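Local structure of alpha-catenin-like protein hmp-1 (Caenorhabditis elegans, 5XA5) at residues C76-S81 against D145-V150; K152-R157 against A253-L258. The protein binds beta-catenin, cadherin and actin filaments at cell junctions and is required for cell migration and shape changes as the worm embryo encloses and elongates. One frame throughout, in Å; residues are numbered along the deposited sequence.

Contact 1 of 2, residues C76-S81 against D145-V150; sequences CPIANS and DVKVIV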
# COMPACT_ATOMS: atom_id res chain seq x y z
N CYS A 76 -10.91 -3.35 -1.97
CA CYS A 76 -10.27 -2.05 -1.75
C CYS A 76 -11.33 -0.98 -1.57
O CYS A 76 -12.17 -0.79 -2.44
CB CYS A 76 -9.34 -1.68 -2.90
SG CYS A 76 -8.63 -0.01 -2.73
N PRO A 77 -11.28 -0.27 -0.43
CA PRO A 77 -12.36 0.67 -0.08
C PRO A 77 -12.56 1.84 -1.05
O PRO A 77 -13.59 2.49 -0.96
CB PRO A 77 -11.94 1.18 1.30
CG PRO A 77 -10.50 0.90 1.40
CD PRO A 77 -10.26 -0.35 0.62
N ILE A 78 -11.63 2.10 -1.97
CA ILE A 78 -11.89 3.16 -2.94
C ILE A 78 -12.24 2.63 -4.33
O ILE A 78 -12.04 3.32 -5.33
CB ILE A 78 -10.70 4.15 -3.04
CG1 ILE A 78 -9.43 3.45 -3.52
CG2 ILE A 78 -10.48 4.91 -1.72
CD1 ILE A 78 -8.27 4.39 -3.74
N ALA A 79 -12.77 1.41 -4.38
CA ALA A 79 -13.17 0.73 -5.62
C ALA A 79 -14.12 1.59 -6.44
O ALA A 79 -13.95 1.73 -7.67
CB ALA A 79 -13.80 -0.62 -5.30
N ASN A 80 -15.09 2.16 -5.75
CA ASN A 80 -16.03 3.10 -6.31
C ASN A 80 -15.38 4.41 -6.74
O ASN A 80 -15.53 4.85 -7.89
CB ASN A 80 -17.14 3.43 -5.27
CG ASN A 80 -16.58 3.80 -3.89
OD1 ASN A 80 -15.58 3.20 -3.40
ND2 ASN A 80 -17.24 4.79 -3.24
N SER A 81 -14.68 5.01 -5.79
CA SER A 81 -14.32 6.43 -5.83
C SER A 81 -13.23 6.73 -6.84
O SER A 81 -13.10 7.85 -7.33
CB SER A 81 -13.86 6.87 -4.43
OG SER A 81 -14.57 6.14 -3.44
N ASP A 145 -3.02 1.80 -1.40
CA ASP A 145 -3.19 1.78 0.04
C ASP A 145 -3.04 3.21 0.61
O ASP A 145 -3.74 3.58 1.55
CB ASP A 145 -2.18 0.82 0.70
CG ASP A 145 -2.48 -0.65 0.42
OD1 ASP A 145 -3.64 -0.98 0.08
OD2 ASP A 145 -1.54 -1.49 0.53
N VAL A 146 -2.14 4.01 0.03
CA VAL A 146 -1.95 5.38 0.50
C VAL A 146 -3.17 6.22 0.12
O VAL A 146 -3.61 7.06 0.92
CB VAL A 146 -0.66 6.00 -0.09
CG1 VAL A 146 -0.69 7.53 0.04
CG2 VAL A 146 0.55 5.41 0.60
N LYS A 147 -3.72 5.99 -1.07
CA LYS A 147 -4.89 6.74 -1.52
C LYS A 147 -6.07 6.52 -0.59
O LYS A 147 -6.89 7.42 -0.38
CB LYS A 147 -5.28 6.35 -2.95
CG LYS A 147 -4.47 7.06 -4.02
CD LYS A 147 -5.07 6.85 -5.40
CE LYS A 147 -4.45 7.80 -6.41
NZ LYS A 147 -4.94 7.56 -7.79
N VAL A 148 -6.16 5.32 -0.04
CA VAL A 148 -7.18 5.03 0.95
C VAL A 148 -7.01 5.89 2.21
O VAL A 148 -8.00 6.40 2.75
CB VAL A 148 -7.18 3.54 1.31
CG1 VAL A 148 -8.07 3.25 2.50
CG2 VAL A 148 -7.63 2.72 0.10
N ILE A 149 -5.77 6.08 2.66
CA ILE A 149 -5.53 6.93 3.81
C ILE A 149 -5.91 8.37 3.47
O ILE A 149 -6.54 9.05 4.28
CB ILE A 149 -4.08 6.88 4.27
CG1 ILE A 149 -3.68 5.43 4.54
CG2 ILE A 149 -3.91 7.69 5.54
CD1 ILE A 149 -2.27 5.28 5.03
N VAL A 150 -5.52 8.81 2.28
CA VAL A 150 -5.82 10.19 1.86
C VAL A 150 -7.33 10.41 1.80
O VAL A 150 -7.82 11.50 2.15
CB VAL A 150 -5.16 10.51 0.49
CG1 VAL A 150 -5.65 11.83 -0.06
CG2 VAL A 150 -3.63 10.53 0.64
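Val148 and the turn formed by Cys76, Pro77 and Ile78 fit each other reciprocally: the Val148 CG2 methyl sits in a shallow cup of the three turn residues, and Pro77 CG sits in the notch of the valine. The fork between the two Val148 methyls receives this one corner of the Pro77 ring, with Pro77 CG 3.6 Å from both Val148 CG1 and Val148 CG2 and the two side chains crossing at about a right angle. On the flanks of the CG2 methyl lie Cys76 SG at 4.1 Å and Ile78 CG2 at 4.0 Å from Val148 CG2. A type I beta turn from Cys76 to Ala79, closed by Ala79 N donating to Cys76 O over 3.0 Å, gives the cup its curvature. In the fold, this is the link between helices 51-74 and 83-112 resting on the middle of the long helix 117-165, in the all-helical N-terminal part of a vinculin/alpha-catenin family protein. Ile78 holds CG1 in the crowded position between backbone N and carbonyl carbon (chi1 62°), and the extended branch then carries CD1 to 3.7 Å from Lys147 CB. Ile144 and Asp151, about one turn before and one turn after Lys147 on the same helix, also touch Ile78. Beyond CB, the extended Lys147 chain leads away from the hollow, and its NZ forms a salt bridge with Asp82.

Contact 2 of 2, residues K152-R157 against A253-L258; sequences KVDEVR and ALESVL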
# COMPACT_ATOMS: atom_id res chain seq x y z
N LYS A 152 -9.46 9.07 3.75
CA LYS A 152 -9.87 9.23 5.15
C LYS A 152 -9.57 10.65 5.64
O LYS A 152 -10.39 11.25 6.35
CB LYS A 152 -9.17 8.22 6.05
CG LYS A 152 -9.67 8.23 7.47
CD LYS A 152 -11.12 7.76 7.51
CE LYS A 152 -11.63 7.61 8.93
NZ LYS A 152 -12.79 6.66 8.97
N VAL A 153 -8.41 11.19 5.27
CA VAL A 153 -8.10 12.61 5.54
C VAL A 153 -9.17 13.52 4.95
O VAL A 153 -9.60 14.49 5.59
CB VAL A 153 -6.72 13.00 4.96
CG1 VAL A 153 -6.41 14.50 5.17
CG2 VAL A 153 -5.65 12.13 5.58
N ASP A 154 -9.60 13.24 3.72
CA ASP A 154 -10.62 14.05 3.06
C ASP A 154 -11.95 14.00 3.81
O ASP A 154 -12.71 14.97 3.85
CB ASP A 154 -10.85 13.57 1.63
CG ASP A 154 -9.66 13.81 0.72
OD1 ASP A 154 -8.84 14.71 1.02
OD2 ASP A 154 -9.56 13.11 -0.31
N GLU A 155 -12.26 12.83 4.35
CA GLU A 155 -13.50 12.65 5.10
C GLU A 155 -13.46 13.51 6.36
O GLU A 155 -14.43 14.19 6.69
CB GLU A 155 -13.70 11.17 5.46
CG GLU A 155 -15.00 10.87 6.18
CD GLU A 155 -15.08 9.42 6.63
OE1 GLU A 155 -14.12 8.95 7.28
OE2 GLU A 155 -16.09 8.74 6.32
N VAL A 156 -12.33 13.48 7.07
CA VAL A 156 -12.14 14.33 8.26
C VAL A 156 -12.25 15.80 7.85
O VAL A 156 -12.90 16.61 8.51
CB VAL A 156 -10.79 14.07 8.92
CG1 VAL A 156 -10.47 15.11 9.98
CG2 VAL A 156 -10.81 12.68 9.54
N ARG A 157 -11.63 16.15 6.73
CA ARG A 157 -11.67 17.54 6.27
C ARG A 157 -13.11 18.02 6.02
O ARG A 157 -13.46 19.13 6.39
CB ARG A 157 -10.84 17.68 4.99
CG ARG A 157 -10.78 19.07 4.39
CD ARG A 157 -10.04 19.02 3.05
NE ARG A 157 -8.59 18.90 3.25
CZ ARG A 157 -7.84 17.88 2.86
NH1 ARG A 157 -8.36 16.83 2.24
NH2 ARG A 157 -6.54 17.92 3.11
N ALA A 253 -0.98 18.93 5.61
CA ALA A 253 0.33 18.36 5.92
C ALA A 253 0.31 16.83 5.87
O ALA A 253 1.24 16.21 5.31
CB ALA A 253 0.81 18.85 7.28
N LEU A 254 -0.72 16.21 6.43
CA LEU A 254 -0.86 14.75 6.36
C LEU A 254 -0.90 14.30 4.91
O LEU A 254 -0.19 13.37 4.52
CB LEU A 254 -2.12 14.27 7.07
CG LEU A 254 -2.15 14.30 8.60
CD1 LEU A 254 -3.56 14.05 9.14
CD2 LEU A 254 -1.21 13.30 9.20
N GLU A 255 -1.73 14.95 4.11
CA GLU A 255 -1.85 14.57 2.70
C GLU A 255 -0.54 14.76 1.94
O GLU A 255 -0.13 13.89 1.18
CB GLU A 255 -2.97 15.38 2.03
CG GLU A 255 -3.24 14.97 0.58
CD GLU A 255 -4.52 15.58 0.03
OE1 GLU A 255 -5.13 16.44 0.71
OE2 GLU A 255 -4.93 15.20 -1.10
N SER A 256 0.10 15.91 2.14
CA SER A 256 1.40 16.19 1.54
C SER A 256 2.42 15.09 1.84
O SER A 256 3.06 14.56 0.93
CB SER A 256 1.95 17.53 2.03
OG SER A 256 1.26 18.61 1.44
N VAL A 257 2.59 14.76 3.11
CA VAL A 257 3.59 13.76 3.50
C VAL A 257 3.22 12.37 2.99
O VAL A 257 4.08 11.62 2.54
CB VAL A 257 3.78 13.71 5.04
CG1 VAL A 257 4.72 12.58 5.45
CG2 VAL A 257 4.33 15.04 5.53
N LEU A 258 1.94 12.00 3.08
CA LEU A 258 1.52 10.69 2.55
C LEU A 258 1.90 10.57 1.08
O LEU A 258 2.27 9.48 0.62
CB LEU A 258 0.01 10.49 2.73
CG LEU A 258 -0.50 10.23 4.15
CD1 LEU A 258 -2.02 10.40 4.20
CD2 LEU A 258 -0.08 8.84 4.62
O HOH W 1 -7.54 14.73 -1.45
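Helices 117-165 and 234-258 run side by side here as antiparallel neighbours of a helical bundle, the architecture of the vinculin/alpha-catenin family; the axes of the two short segments pass 10.5 Å apart at 169°. Val153 and Glu255 give up the most surface, one to an apolar and the other to a charged half of the contact. Val153 is buried and points toward helix 234-258, where its CG2 branch meets two leucines one helical turn apart. Val153 CG2 lies 4.4 Å from Leu254 CB, low on that side chain, and 4.3 Å from Leu258 CD1, at the tip of the other. Leu251, and Leu186 of helix 169-196, add to the apolar packing round the valine.

Glu255 works along the margin of this core. With CG anti to the backbone N and the chain extended beyond it, the carboxylate crosses to Arg157, whose own chain leaves its backbone in the same anti position and then bends at chi3. The resulting salt bridge, Arg157 NH2 to Glu255 OE1 at 3.2 Å, contains only a weak hydrogen bond: the N-H...O angle is 133°, and the guanidinium and carboxylate planes are 38° apart. Arg157 NH2 also bonds to Asn252 OD1. The other terminal nitrogen, Arg157 NH1, forms a shorter salt bridge with Asp154 OD1, 2.5 Å, one turn back on the same helix. The guanidinium thus serves two acids and probably offsets the repulsion between Asp154 OD1 and Glu255 OE1, which are 4.1 Å apart. A water completes the polar network, hydrogen-bonded to Asp154 OD1 at 2.8 Å and to Glu255 OE2 at 2.7 Å.

In the fold
Helix 117-165 carries one side of both contacts, whose centres lie 12 Å apart. Along the chain they come in series: contact 1 closes with residues 145-150, and contact 2 opens on the next turn of the same helix. This chain is the N-terminal part of the much longer hmp-1. Its long helix meets the 76-81 turn in one contact and helix 234-258 in the other, so it joins early and late parts of the chain, consistent with the long shared helix of related alpha-catenins. The two contacts also touch: Ile149 CG2 packs 3.6 Å from Leu258 CD1. Nearby, the Asp145 carboxylate hydrogen-bonds to the backbone of a chain of another protein, placing this helix at a partner interface.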